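Local coordinates for protein Exo-beta-1,4-mannosidase (Rhizomucor miehei, PDB 4LYP) that hydrolyses terminal beta-D-mannose residues from the non-reducing ends of beta-mannosides as a family 5 glycoside hydrolase with a TIM-barrel fold, at residues A[53-58]-A[92-97]; A[294-299]-A[419-424]; A[301-306]-A[342-347]; A[374-379]-A[438-443]. All coordinates share one frame; numbering follows the deposited sequence.

Contact 1 (A[53-58]-A[92-97]). With GAI (guanidine), chain D.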
loop_
_atom_site.group_PDB
_atom_site.type_symbol
_atom_site.label_atom_id
_atom_site.label_comp_id
_atom_site.label_asym_id
_atom_site.label_seq_id
_atom_site.Cartn_x
_atom_site.Cartn_y
_atom_site.Cartn_z
ATOM N N GLU A 53 23.399 8.506 0.645
ATOM C CA GLU A 53 23.347 8.250 -0.820
ATOM C C GLU A 53 21.918 8.314 -1.329
ATOM O O GLU A 53 20.973 8.112 -0.550
ATOM C CB GLU A 53 23.915 6.872 -1.170
ATOM C CG GLU A 53 25.380 6.754 -0.787
ATOM C CD GLU A 53 25.880 5.345 -0.942
ATOM O OE1 GLU A 53 25.233 4.429 -1.395
ATOM O OE2 GLU A 53 27.063 5.171 -0.567
ATOM N N PRO A 54 21.712 8.597 -2.600
ATOM C CA PRO A 54 20.329 8.487 -3.175
ATOM C C PRO A 54 19.725 7.143 -2.808
ATOM O O PRO A 54 20.401 6.129 -2.722
ATOM C CB PRO A 54 20.593 8.624 -4.683
ATOM C CG PRO A 54 21.819 9.531 -4.764
ATOM C CD PRO A 54 22.719 8.992 -3.604
ATOM N N TYR A 55 18.376 7.168 -2.703
ATOM C CA TYR A 55 17.634 5.951 -2.365
ATOM C C TYR A 55 16.427 5.863 -3.291
ATOM O O TYR A 55 15.552 6.740 -3.284
ATOM C CB TYR A 55 17.235 6.013 -0.881
ATOM C CG TYR A 55 16.528 4.787 -0.357
ATOM C CD1 TYR A 55 17.288 3.617 -0.131
ATOM C CD2 TYR A 55 15.197 4.748 -0.017
ATOM C CE1 TYR A 55 16.701 2.459 0.377
ATOM C CE2 TYR A 55 14.596 3.645 0.521
ATOM C CZ TYR A 55 15.328 2.506 0.688
ATOM O OH TYR A 55 14.707 1.369 1.189
ATOM N N LEU A 56 16.396 4.851 -4.155
ATOM C CA LEU A 56 15.275 4.585 -5.048
ATOM C C LEU A 56 14.481 3.406 -4.538
ATOM O O LEU A 56 14.973 2.464 -3.923
ATOM C CB LEU A 56 15.751 4.362 -6.482
ATOM C CG LEU A 56 16.300 5.628 -7.192
ATOM C CD1 LEU A 56 16.858 5.256 -8.547
ATOM C CD2 LEU A 56 15.205 6.629 -7.480
ATOM N N ILE A 57 13.187 3.473 -4.826
ATOM C CA ILE A 57 12.197 2.515 -4.259
ATOM C C ILE A 57 11.955 1.326 -5.195
ATOM O O ILE A 57 11.232 1.429 -6.198
ATOM C CB ILE A 57 10.857 3.258 -3.947
ATOM C CG1 ILE A 57 11.099 4.494 -3.043
ATOM C CG2 ILE A 57 9.859 2.269 -3.351
ATOM C CD1 ILE A 57 11.829 4.206 -1.704
ATOM N N ARG A 58 12.605 0.220 -4.827
ATOM C CA ARG A 58 12.436 -1.060 -5.515
ATOM C C ARG A 58 11.358 -1.816 -4.758
ATOM O O ARG A 58 11.659 -2.682 -3.912
ATOM C CB ARG A 58 13.774 -1.819 -5.506
ATOM C CG ARG A 58 14.835 -1.173 -6.390
ATOM C CD ARG A 58 16.186 -1.878 -6.206
ATOM N NE ARG A 58 16.876 -1.490 -4.975
ATOM C CZ ARG A 58 17.570 -2.325 -4.177
ATOM N NH1 ARG A 58 17.490 -3.642 -4.294
ATOM N NH2 ARG A 58 18.353 -1.788 -3.235
ATOM N N GLY A 92 15.083 -8.511 -5.605
ATOM C CA GLY A 92 15.648 -7.182 -5.620
ATOM C C GLY A 92 14.821 -6.131 -4.882
ATOM O O GLY A 92 15.083 -4.930 -5.055
ATOM N N ILE A 93 13.793 -6.519 -4.120
ATOM C CA ILE A 93 12.916 -5.529 -3.453
ATOM C C ILE A 93 13.654 -4.969 -2.240
ATOM O O ILE A 93 14.186 -5.711 -1.396
ATOM C CB ILE A 93 11.547 -6.183 -3.137
ATOM C CG1 ILE A 93 10.754 -6.422 -4.461
ATOM C CG2 ILE A 93 10.800 -5.491 -2.012
ATOM C CD1 ILE A 93 9.708 -7.544 -4.361
ATOM N N ASN A 94 13.557 -3.642 -2.084
ATOM C CA ASN A 94 14.138 -2.962 -0.925
ATOM C C ASN A 94 13.079 -2.261 -0.054
ATOM O O ASN A 94 13.461 -1.637 0.957
ATOM C CB ASN A 94 15.250 -1.987 -1.269
ATOM C CG ASN A 94 14.743 -0.706 -1.895
ATOM O OD1 ASN A 94 13.560 -0.635 -2.320
ATOM N ND2 ASN A 94 15.601 0.278 -2.050
ATOM N N ASN A 95 11.793 -2.328 -0.397
ATOM C CA ASN A 95 10.798 -1.507 0.249
ATOM C C ASN A 95 9.452 -2.197 0.168
ATOM O O ASN A 95 9.038 -2.634 -0.913
ATOM C CB ASN A 95 10.705 -0.114 -0.471
ATOM C CG ASN A 95 9.714 0.835 0.174
ATOM O OD1 ASN A 95 8.582 0.984 -0.321
ATOM N ND2 ASN A 95 10.105 1.467 1.267
ATOM N N LEU A 96 8.816 -2.384 1.358
ATOM C CA LEU A 96 7.452 -2.946 1.388
ATOM C C LEU A 96 6.502 -1.893 1.958
ATOM O O LEU A 96 6.748 -1.299 3.005
ATOM C CB LEU A 96 7.340 -4.195 2.272
ATOM C CG LEU A 96 8.300 -5.335 1.870
ATOM C CD1 LEU A 96 8.064 -6.507 2.812
ATOM C CD2 LEU A 96 8.084 -5.792 0.406
ATOM N N ARG A 97 5.411 -1.679 1.218
ATOM C CA ARG A 97 4.259 -0.913 1.738
ATOM C C ARG A 97 3.378 -1.910 2.464
ATOM O O ARG A 97 2.935 -2.892 1.865
ATOM C CB ARG A 97 3.572 -0.176 0.594
ATOM C CG ARG A 97 2.370 0.614 1.069
ATOM C CD ARG A 97 1.969 1.622 0.010
ATOM N NE ARG A 97 0.704 2.309 0.357
ATOM C CZ ARG A 97 -0.500 2.037 -0.128
ATOM N NH1 ARG A 97 -0.711 0.957 -0.868
ATOM N NH2 ARG A 97 -1.522 2.818 0.218
HETATM C C GAI D . 17.108 10.151 -6.465
HETATM N N1 GAI D . 18.374 10.864 -6.348
HETATM N N2 GAI D . 15.768 10.485 -6.854
HETATM N N3 GAI D . 17.096 8.935 -6.048
HETATM O O HOH W 1 18.553 0.909 -2.243
#
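The side-chain amide of Asn94 bonds the backbone of Leu56 and Arg58. Asn94 ND2 donates to Leu56 O (2.9 Å), lying almost in line with that carbonyl. Asn94 OD1 accepts from Arg58 N (2.8 Å), which comes from above the carbonyl plane. The return bond runs from Asn94 N to Arg58 O (2.8 Å). Arg58 bends at chi3 (-78°), and Asn94 CB then sits over the centre of one guanidinium face. Arg58 NH1 donates to Gly92 O (2.8 Å) from above the carbonyl plane, in a bent bond of 137°. Water 1, at the guanidinium edge, joins Arg58 NH2 to Asn94 ND2. Further out, Tyr55 OH is held by Thr144. Leu56 CD2 is 3.3 Å from guanidine N3, in a pocket it shares with Pro54. Gly92 is the C-prime residue of the Schellman motif ending helix 78-90. The contact joins the parallel strands 53-61 and 95-99, with Arg58 lying against Asn437 and Leu441 of helix 429-448.

Contact 2 (A[294-299]-A[419-424])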
loop_
_atom_site.group_PDB
_atom_site.type_symbol
_atom_site.label_atom_id
_atom_site.label_comp_id
_atom_site.label_asym_id
_atom_site.label_seq_id
_atom_site.Cartn_x
_atom_site.Cartn_y
_atom_site.Cartn_z
ATOM N N VAL A 294 -5.925 0.773 -14.030
ATOM C CA VAL A 294 -6.624 0.901 -15.294
ATOM C C VAL A 294 -7.940 0.097 -15.351
ATOM O O VAL A 294 -8.929 0.577 -15.930
ATOM C CB VAL A 294 -5.711 0.623 -16.499
ATOM C CG1 VAL A 294 -4.770 1.797 -16.725
ATOM C CG2 VAL A 294 -5.010 -0.746 -16.426
ATOM N N GLU A 295 -7.999 -1.123 -14.811
ATOM C CA GLU A 295 -9.261 -1.863 -14.904
ATOM C C GLU A 295 -10.306 -1.204 -13.989
ATOM O O GLU A 295 -11.441 -0.976 -14.411
ATOM C CB GLU A 295 -9.046 -3.332 -14.518
ATOM C CG GLU A 295 -10.326 -4.146 -14.555
ATOM C CD GLU A 295 -10.184 -5.616 -14.274
ATOM O OE1 GLU A 295 -9.031 -6.113 -14.171
ATOM O OE2 GLU A 295 -11.206 -6.266 -14.139
ATOM N N ASN A 296 -9.924 -0.841 -12.751
ATOM C CA ASN A 296 -10.885 -0.293 -11.824
ATOM C C ASN A 296 -11.486 0.975 -12.362
ATOM O O ASN A 296 -12.660 1.269 -12.102
ATOM C CB ASN A 296 -10.177 0.084 -10.502
ATOM C CG ASN A 296 -9.421 -1.084 -9.859
ATOM O OD1 ASN A 296 -8.632 -1.730 -10.534
ATOM N ND2 ASN A 296 -9.632 -1.297 -8.592
ATOM N N TRP A 297 -10.715 1.757 -13.150
ATOM C CA TRP A 297 -11.151 3.041 -13.660
ATOM C C TRP A 297 -11.784 2.944 -15.011
ATOM O O TRP A 297 -12.161 3.990 -15.575
ATOM C CB TRP A 297 -9.973 4.022 -13.681
ATOM C CG TRP A 297 -9.351 4.245 -12.353
ATOM C CD1 TRP A 297 -9.800 3.815 -11.137
ATOM C CD2 TRP A 297 -8.039 4.855 -12.131
ATOM N NE1 TRP A 297 -8.828 4.169 -10.153
ATOM C CE2 TRP A 297 -7.784 4.796 -10.726
ATOM C CE3 TRP A 297 -7.084 5.451 -12.979
ATOM C CZ2 TRP A 297 -6.569 5.295 -10.170
ATOM C CZ3 TRP A 297 -5.955 6.009 -12.448
ATOM C CH2 TRP A 297 -5.718 5.948 -11.044
ATOM N N GLY A 298 -11.972 1.721 -15.543
ATOM C CA GLY A 298 -12.693 1.600 -16.831
ATOM C C GLY A 298 -11.855 1.849 -18.065
ATOM O O GLY A 298 -12.385 1.909 -19.153
ATOM N N ILE A 299 -10.526 1.939 -17.883
ATOM C CA ILE A 299 -9.630 2.178 -19.017
ATOM C C ILE A 299 -9.247 0.864 -19.735
ATOM O O ILE A 299 -8.931 0.885 -20.910
ATOM C CB ILE A 299 -8.339 2.877 -18.468
ATOM C CG1 ILE A 299 -8.765 4.215 -17.842
ATOM C CG2 ILE A 299 -7.241 3.030 -19.530
ATOM C CD1 ILE A 299 -9.290 5.252 -18.826
ATOM N N GLY A 419 -6.885 -13.634 -6.092
ATOM C CA GLY A 419 -6.105 -13.861 -7.286
ATOM C C GLY A 419 -6.285 -12.859 -8.384
ATOM O O GLY A 419 -5.700 -13.028 -9.466
ATOM N N TRP A 420 -7.024 -11.764 -8.169
ATOM C CA TRP A 420 -7.176 -10.754 -9.210
ATOM C C TRP A 420 -5.821 -10.182 -9.676
ATOM O O TRP A 420 -5.513 -10.234 -10.882
ATOM C CB TRP A 420 -8.105 -9.651 -8.713
ATOM C CG TRP A 420 -8.540 -8.619 -9.698
ATOM C CD1 TRP A 420 -8.409 -8.651 -11.098
ATOM C CD2 TRP A 420 -9.202 -7.390 -9.395
ATOM N NE1 TRP A 420 -8.974 -7.520 -11.644
ATOM C CE2 TRP A 420 -9.460 -6.735 -10.629
ATOM C CE3 TRP A 420 -9.598 -6.755 -8.209
ATOM C CZ2 TRP A 420 -10.129 -5.495 -10.706
ATOM C CZ3 TRP A 420 -10.241 -5.512 -8.296
ATOM C CH2 TRP A 420 -10.495 -4.904 -9.494
ATOM N N TYR A 421 -5.056 -9.654 -8.732
ATOM C CA TYR A 421 -3.860 -8.884 -9.077
ATOM C C TYR A 421 -2.592 -9.531 -8.496
ATOM O O TYR A 421 -1.481 -9.100 -8.862
ATOM C CB TYR A 421 -3.999 -7.452 -8.511
ATOM C CG TYR A 421 -5.015 -6.591 -9.251
ATOM C CD1 TYR A 421 -5.021 -6.580 -10.629
ATOM C CD2 TYR A 421 -5.887 -5.778 -8.566
ATOM C CE1 TYR A 421 -5.873 -5.696 -11.332
ATOM C CE2 TYR A 421 -6.703 -4.890 -9.232
ATOM C CZ TYR A 421 -6.662 -4.843 -10.615
ATOM O OH TYR A 421 -7.417 -3.928 -11.371
ATOM N N SER A 422 -2.700 -10.554 -7.633
ATOM C CA SER A 422 -1.489 -11.142 -6.984
ATOM C C SER A 422 -0.473 -11.507 -7.993
ATOM O O SER A 422 -0.727 -12.122 -9.031
ATOM C CB SER A 422 -1.907 -12.395 -6.252
ATOM O OG SER A 422 -2.582 -12.130 -5.024
ATOM N N VAL A 423 0.784 -11.247 -7.596
ATOM C CA VAL A 423 1.964 -11.821 -8.272
ATOM C C VAL A 423 2.408 -12.986 -7.429
ATOM O O VAL A 423 2.852 -12.832 -6.292
ATOM C CB VAL A 423 3.105 -10.779 -8.337
ATOM C CG1 VAL A 423 4.371 -11.417 -8.943
ATOM C CG2 VAL A 423 2.732 -9.561 -9.195
ATOM N N TYR A 424 2.320 -14.218 -8.001
ATOM C CA TYR A 424 2.736 -15.405 -7.264
ATOM C C TYR A 424 4.233 -15.621 -7.399
ATOM O O TYR A 424 4.881 -15.144 -8.347
ATOM C CB TYR A 424 1.965 -16.631 -7.752
ATOM C CG TYR A 424 0.481 -16.471 -7.585
ATOM C CD1 TYR A 424 -0.092 -16.273 -6.324
ATOM C CD2 TYR A 424 -0.360 -16.531 -8.677
ATOM C CE1 TYR A 424 -1.460 -16.165 -6.142
ATOM C CE2 TYR A 424 -1.734 -16.415 -8.540
ATOM C CZ TYR A 424 -2.295 -16.270 -7.239
ATOM O OH TYR A 424 -3.670 -16.223 -7.054
HETATM O O HOH W 2 -5.893 -2.886 -13.515
#
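Glu295 and Asn296 face two aromatic side chains, Trp420 and Tyr421, and each pair meets differently. The carboxylate of Glu295 stands nearly upright to the indole, with the planes 82° apart. Trp420 NE1 donates to Glu295 OE1 (2.9 Å). The oxygen lies in the ring plane, but the donor reaches it from above the carboxylate plane. Glu295 puts CG anti to its backbone N (chi1 178°) and runs on extended, which carries the acid out to the indole edge.

Asn296 and Tyr421 approach from opposite directions with amide and ring almost coplanar, 13° apart. Tyr421 OH donates to Asn296 OD1 across a short 2.6 Å. The two aromatic neighbours also cover each other: Tyr421 CE2 lies 3.4 Å above the centre of the Trp420 ring. Trp293 meets the Tyr421 ring as well.

Water 2 donates to Tyr421 OH and accepts from Glu295 N, so the hydroxyl both gives and receives. Asn296 lines a guanidine pocket with Trp153, Glu238, Trp293 and Glu416, probably the substrate-binding pocket of the barrel. Its ND2 also bonds a Tris molecule, probably from the crystallisation liquor. The bonds of OD1 and ND2 are consistent with one amide orientation, which probably turns ND2 toward the pocket. Glu295 OE2 has a salt bridge to Lys354, which probably steadies the negative charge that Trp420 also contacts.

Contact 3 (A[301-306]-A[342-347])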
loop_
_atom_site.group_PDB
_atom_site.type_symbol
_atom_site.label_atom_id
_atom_site.label_comp_id
_atom_site.label_asym_id
_atom_site.label_seq_id
_atom_site.Cartn_x
_atom_site.Cartn_y
_atom_site.Cartn_z
ATOM N N ASP A 301 -10.129 -3.413 -20.117
ATOM C CA ASP A 301 -10.966 -4.575 -19.895
ATOM C C ASP A 301 -10.044 -5.782 -20.122
ATOM O O ASP A 301 -9.594 -6.039 -21.247
ATOM C CB ASP A 301 -12.054 -4.555 -20.947
ATOM C CG ASP A 301 -12.914 -5.827 -20.908
ATOM O OD1 ASP A 301 -12.694 -6.682 -20.026
ATOM O OD2 ASP A 301 -13.961 -5.833 -21.588
ATOM N N PRO A 302 -9.726 -6.554 -19.072
ATOM C CA PRO A 302 -8.809 -7.683 -19.260
ATOM C C PRO A 302 -9.406 -8.793 -20.078
ATOM O O PRO A 302 -8.664 -9.733 -20.454
ATOM C CB PRO A 302 -8.538 -8.140 -17.815
ATOM C CG PRO A 302 -9.769 -7.778 -17.054
ATOM C CD PRO A 302 -10.216 -6.408 -17.682
ATOM N N ALA A 303 -10.705 -8.778 -20.396
ATOM C CA ALA A 303 -11.308 -9.759 -21.238
ATOM C C ALA A 303 -11.224 -9.390 -22.721
ATOM O O ALA A 303 -11.602 -10.177 -23.577
ATOM C CB ALA A 303 -12.753 -10.002 -20.797
ATOM N N ASP A 304 -10.702 -8.209 -23.039
ATOM C CA ASP A 304 -10.606 -7.692 -24.428
ATOM C C ASP A 304 -9.213 -8.048 -24.969
ATOM O O ASP A 304 -8.225 -7.523 -24.414
ATOM C CB ASP A 304 -10.661 -6.171 -24.325
ATOM C CG ASP A 304 -11.405 -5.527 -25.443
ATOM O OD1 ASP A 304 -12.464 -6.094 -25.830
ATOM O OD2 ASP A 304 -11.038 -4.391 -25.829
ATOM N N PRO A 305 -9.101 -8.922 -25.964
ATOM C CA PRO A 305 -7.752 -9.274 -26.454
ATOM C C PRO A 305 -7.003 -8.047 -26.975
ATOM O O PRO A 305 -5.761 -8.118 -26.992
ATOM C CB PRO A 305 -8.007 -10.271 -27.610
ATOM C CG PRO A 305 -9.448 -10.048 -27.936
ATOM C CD PRO A 305 -10.145 -9.671 -26.721
ATOM N N ASP A 306 -7.715 -6.980 -27.357
ATOM C CA ASP A 306 -7.103 -5.839 -28.015
ATOM C C ASP A 306 -6.964 -4.650 -27.085
ATOM O O ASP A 306 -6.651 -3.531 -27.535
ATOM C CB ASP A 306 -7.930 -5.413 -29.243
ATOM C CG ASP A 306 -8.058 -6.533 -30.242
ATOM O OD1 ASP A 306 -7.042 -7.262 -30.462
ATOM O OD2 ASP A 306 -9.169 -6.701 -30.794
ATOM N N ARG A 342 -4.826 -11.090 -14.790
ATOM C CA ARG A 342 -4.323 -12.174 -15.671
ATOM C C ARG A 342 -5.072 -12.113 -16.977
ATOM O O ARG A 342 -5.968 -11.295 -17.195
ATOM C CB ARG A 342 -4.458 -13.505 -14.966
ATOM C CG ARG A 342 -3.939 -13.507 -13.496
ATOM C CD ARG A 342 -3.876 -14.872 -12.851
ATOM N NE ARG A 342 -2.661 -15.642 -13.190
ATOM C CZ ARG A 342 -1.521 -15.514 -12.537
ATOM N NH1 ARG A 342 -0.506 -16.361 -12.867
ATOM N NH2 ARG A 342 -1.318 -14.586 -11.594
ATOM N N ASP A 343 -4.665 -13.012 -17.910
ATOM C CA ASP A 343 -5.157 -12.965 -19.300
ATOM C C ASP A 343 -6.584 -13.502 -19.511
ATOM O O ASP A 343 -6.818 -14.493 -20.227
ATOM C CB ASP A 343 -4.213 -13.763 -20.216
ATOM C CG ASP A 343 -2.876 -13.098 -20.516
ATOM O OD1 ASP A 343 -2.734 -11.831 -20.357
ATOM O OD2 ASP A 343 -1.985 -13.803 -21.025
ATOM N N ALA A 344 -7.574 -12.834 -18.895
ATOM C CA ALA A 344 -8.982 -13.201 -18.977
ATOM C C ALA A 344 -9.436 -13.332 -20.416
ATOM O O ALA A 344 -10.302 -14.179 -20.742
ATOM C CB ALA A 344 -9.853 -12.173 -18.254
ATOM N N TRP A 345 -8.867 -12.518 -21.312
ATOM C CA TRP A 345 -9.210 -12.485 -22.713
ATOM C C TRP A 345 -8.971 -13.788 -23.439
ATOM O O TRP A 345 -9.503 -13.975 -24.539
ATOM C CB TRP A 345 -8.471 -11.303 -23.399
ATOM C CG TRP A 345 -6.956 -11.445 -23.259
ATOM C CD1 TRP A 345 -6.161 -10.912 -22.269
ATOM C CD2 TRP A 345 -6.077 -12.205 -24.111
ATOM N NE1 TRP A 345 -4.859 -11.271 -22.436
ATOM C CE2 TRP A 345 -4.756 -12.081 -23.551
ATOM C CE3 TRP A 345 -6.250 -12.974 -25.308
ATOM C CZ2 TRP A 345 -3.597 -12.688 -24.099
ATOM C CZ3 TRP A 345 -5.092 -13.558 -25.876
ATOM C CH2 TRP A 345 -3.798 -13.431 -25.281
ATOM N N ARG A 346 -8.155 -14.687 -22.908
ATOM C CA ARG A 346 -7.962 -15.971 -23.546
ATOM C C ARG A 346 -9.204 -16.884 -23.453
ATOM O O ARG A 346 -9.335 -17.832 -24.227
ATOM C CB ARG A 346 -6.761 -16.671 -22.920
ATOM C CG ARG A 346 -5.439 -16.007 -23.149
ATOM C CD ARG A 346 -4.306 -16.635 -22.406
ATOM N NE ARG A 346 -3.014 -16.007 -22.669
ATOM C CZ ARG A 346 -2.303 -16.170 -23.766
ATOM N NH1 ARG A 346 -1.180 -15.521 -23.878
ATOM N NH2 ARG A 346 -2.726 -17.034 -24.728
ATOM N N ASN A 347 -10.094 -16.590 -22.481
ATOM C CA ASN A 347 -11.271 -17.406 -22.249
ATOM C C ASN A 347 -12.281 -16.445 -21.632
ATOM O O ASN A 347 -12.615 -16.536 -20.479
ATOM C CB ASN A 347 -10.941 -18.603 -21.368
ATOM C CG ASN A 347 -12.085 -19.563 -21.190
ATOM O OD1 ASN A 347 -13.147 -19.441 -21.805
ATOM N ND2 ASN A 347 -11.884 -20.491 -20.280
#
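The carboxylate of Asp343 is gripped by Arg346, Ser362 and His363 N, and it weakly bonds Trp345, which meets Pro302 and Pro305 across the contact. Asp343 OD2 lies in the guanidinium plane of Arg346. Arg346 NE meets it in a salt bridge (2.9 Å) on the anti side, 32° out of the carboxylate plane. Trp345 NE1 makes a weak bond to Asp343 OD1 (3.0 Å).

Trp345 N donates to Pro302 O (2.9 Å), a weak bond with an angle of only 121°. Ala344 CB packs 3.5 Å from the same Pro302 O, which also lies in plane at the edge of the Trp345 ring, 3.3 Å from CD1. Trp345 CB is 3.3 Å from Ala303 O. Pro305 lies obliquely to the ring, its CB 4.0 Å from Trp345 CE3.

Residues 301-304 form a type I turn, and Asp301 OD1 accepts from Ala303 N in an Asx turn. Both segments belong to loops that follow barrel strands, 288-292 and 333-338, and here the two loops pack together.

Trp345 has CG wedged between its backbone N and carbonyl carbon (chi1 59°), and the ring turns back over its own segment. There Trp345 CH2 lies 3.5 Å from the guanidinium plane of Arg346, over its centre. The His363 ring stacks on Trp345.

Contact 4 (A[374-379]-A[438-443])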
loop_
_atom_site.group_PDB
_atom_site.type_symbol
_atom_site.label_atom_id
_atom_site.label_comp_id
_atom_site.label_asym_id
_atom_site.label_seq_id
_atom_site.Cartn_x
_atom_site.Cartn_y
_atom_site.Cartn_z
ATOM N N GLN A 374 9.755 2.982 -18.209
ATOM C CA GLN A 374 9.528 4.413 -18.144
ATOM C C GLN A 374 10.017 4.955 -16.802
ATOM O O GLN A 374 10.601 6.060 -16.743
ATOM C CB GLN A 374 8.046 4.724 -18.407
ATOM C CG GLN A 374 7.824 6.216 -18.501
ATOM C CD GLN A 374 6.372 6.529 -18.817
ATOM O OE1 GLN A 374 5.545 5.617 -18.965
ATOM N NE2 GLN A 374 6.010 7.811 -18.916
ATOM N N ILE A 375 9.699 4.256 -15.702
ATOM C CA ILE A 375 10.144 4.698 -14.411
ATOM C C ILE A 375 11.677 4.757 -14.334
ATOM O O ILE A 375 12.251 5.710 -13.789
ATOM C CB ILE A 375 9.571 3.839 -13.282
ATOM C CG1 ILE A 375 8.058 4.049 -13.177
ATOM C CG2 ILE A 375 10.244 4.196 -11.941
ATOM C CD1 ILE A 375 7.359 2.975 -12.364
ATOM N N VAL A 376 12.359 3.767 -14.904
ATOM C CA VAL A 376 13.821 3.791 -14.873
ATOM C C VAL A 376 14.302 5.059 -15.612
ATOM O O VAL A 376 15.254 5.706 -15.124
ATOM C CB VAL A 376 14.397 2.467 -15.550
ATOM C CG1 VAL A 376 15.881 2.607 -15.802
ATOM C CG2 VAL A 376 14.115 1.305 -14.574
ATOM N N SER A 377 13.718 5.377 -16.755
ATOM C CA SER A 377 14.147 6.533 -17.516
ATOM C C SER A 377 13.847 7.815 -16.736
ATOM O O SER A 377 14.710 8.737 -16.576
ATOM C CB SER A 377 13.427 6.511 -18.888
ATOM O OG SER A 377 13.881 7.622 -19.611
ATOM N N LEU A 378 12.641 7.947 -16.123
ATOM C CA LEU A 378 12.305 9.124 -15.315
ATOM C C LEU A 378 13.219 9.243 -14.071
ATOM O O LEU A 378 13.636 10.349 -13.677
ATOM C CB LEU A 378 10.854 9.144 -14.857
ATOM C CG LEU A 378 9.838 9.308 -16.031
ATOM C CD1 LEU A 378 8.471 8.881 -15.550
ATOM C CD2 LEU A 378 9.825 10.787 -16.396
ATOM N N ALA A 379 13.518 8.124 -13.430
ATOM C CA ALA A 379 14.384 8.135 -12.256
ATOM C C ALA A 379 15.795 8.589 -12.592
ATOM O O ALA A 379 16.466 9.190 -11.785
ATOM C CB ALA A 379 14.435 6.715 -11.687
ATOM N N ALA A 438 16.867 -4.508 -10.539
ATOM C CA ALA A 438 18.303 -4.394 -10.904
ATOM C C ALA A 438 18.545 -3.092 -11.680
ATOM O O ALA A 438 19.556 -2.394 -11.395
ATOM C CB ALA A 438 18.712 -5.619 -11.676
ATOM N N ASN A 439 17.676 -2.746 -12.615
ATOM C CA ASN A 439 17.857 -1.546 -13.383
ATOM C C ASN A 439 17.757 -0.281 -12.511
ATOM O O ASN A 439 18.538 0.673 -12.674
ATOM C CB ASN A 439 16.819 -1.468 -14.498
ATOM C CG ASN A 439 17.024 -2.473 -15.587
ATOM O OD1 ASN A 439 18.138 -3.039 -15.747
ATOM N ND2 ASN A 439 15.922 -2.778 -16.318
ATOM N N LEU A 440 16.837 -0.268 -11.553
ATOM C CA LEU A 440 16.649 0.911 -10.706
ATOM C C LEU A 440 17.811 1.010 -9.737
ATOM O O LEU A 440 18.288 2.138 -9.468
ATOM C CB LEU A 440 15.356 0.768 -9.945
ATOM C CG LEU A 440 14.780 2.078 -9.428
ATOM C CD1 LEU A 440 14.333 3.001 -10.593
ATOM C CD2 LEU A 440 13.538 1.812 -8.565
ATOM N N LEU A 441 18.330 -0.114 -9.234
ATOM C CA LEU A 441 19.534 -0.025 -8.384
ATOM C C LEU A 441 20.747 0.483 -9.171
ATOM O O LEU A 441 21.530 1.303 -8.612
ATOM C CB LEU A 441 19.841 -1.388 -7.748
ATOM C CG LEU A 441 21.053 -1.433 -6.829
ATOM C CD1 LEU A 441 20.926 -0.408 -5.722
ATOM C CD2 LEU A 441 21.180 -2.879 -6.302
ATOM N N LYS A 442 20.906 0.069 -10.424
ATOM C CA LYS A 442 21.964 0.607 -11.228
ATOM C C LYS A 442 21.858 2.142 -11.365
ATOM O O LYS A 442 22.836 2.865 -11.257
ATOM C CB LYS A 442 21.985 -0.073 -12.600
ATOM C CG LYS A 442 23.109 0.410 -13.506
ATOM C CD LYS A 442 23.078 -0.310 -14.845
ATOM C CE LYS A 442 24.259 0.042 -15.754
ATOM N NZ LYS A 442 25.277 -1.078 -15.820
ATOM N N VAL A 443 20.657 2.636 -11.569
ATOM C CA VAL A 443 20.410 4.065 -11.635
ATOM C C VAL A 443 20.796 4.710 -10.327
ATOM O O VAL A 443 21.459 5.761 -10.273
ATOM C CB VAL A 443 18.972 4.432 -12.071
ATOM C CG1 VAL A 443 18.728 5.904 -11.912
ATOM C CG2 VAL A 443 18.712 3.985 -13.508
#
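The one flat group among the touching side chains is the amide of Asn439. Val376 meets the stem of this residue rather than the amide itself, with Val376 CG2 3.9 Å from Asn439 CB. The two side chains cross at about a right angle. The other side chains at the interface are aliphatic, and no hydrogen bond links the segments.

Val376 uses both branches. CG2 faces Asn439 and also comes within 4.3 Å of Leu440 CD1. Its other methyl, CG1, stands anti to the backbone N (chi1 168°) and reaches Val443 CG2 at 3.9 Å. Leu440 works through a single methyl: its CD1 touches Ala379 CB at 3.9 Å and, more loosely, Ile375 CG2. Val443 CG1 rests against the backbone of Ala379; Val443 CG1 is 4.0 Å from Ala379 O. Ala379 thus offers its small side chain to Leu440 and its carbonyl to Val443.

The segments run almost exactly parallel, 4° apart, with axes 9.7 Å from each other. Their backbones come nearest at Val376 and Leu440, where the CA atoms are 5.8 Å apart. Parallel neighbours of this kind make up the outer ring of a TIM barrel. Tyr436, one turn before Leu440, touches Ile375 and Val376. Ile375 also touches Leu319 of helix 308-329. On the inner side, Leu440 and Val443 of helix 429-448 lie on Leu56 of strand 53-61, which places helices 362-380 and 429-448 side by side outside the barrel wall.

Contact 1 closes first: it joins strand 53-61 to strand 95-99, closing the loop that holds helices 65-69 and 78-90. It is complete before the other contacts open. Contact 2 then spans the long stretch from 294-299 to 419-424, linking the loop after strand 288-292 to the approach to strand 423-424. Contact 3 is nested inside it and joins the loops after strands 288-292 and 333-338. The two touch, with Glu295 against Pro302. Contact 4 crosses contact 2: helix 362-380 lies within its span and helix 429-448 beyond it. Through Leu440 and Leu56, contact 4 also touches contact 1, so helix 429-448 lies against strand 53-61.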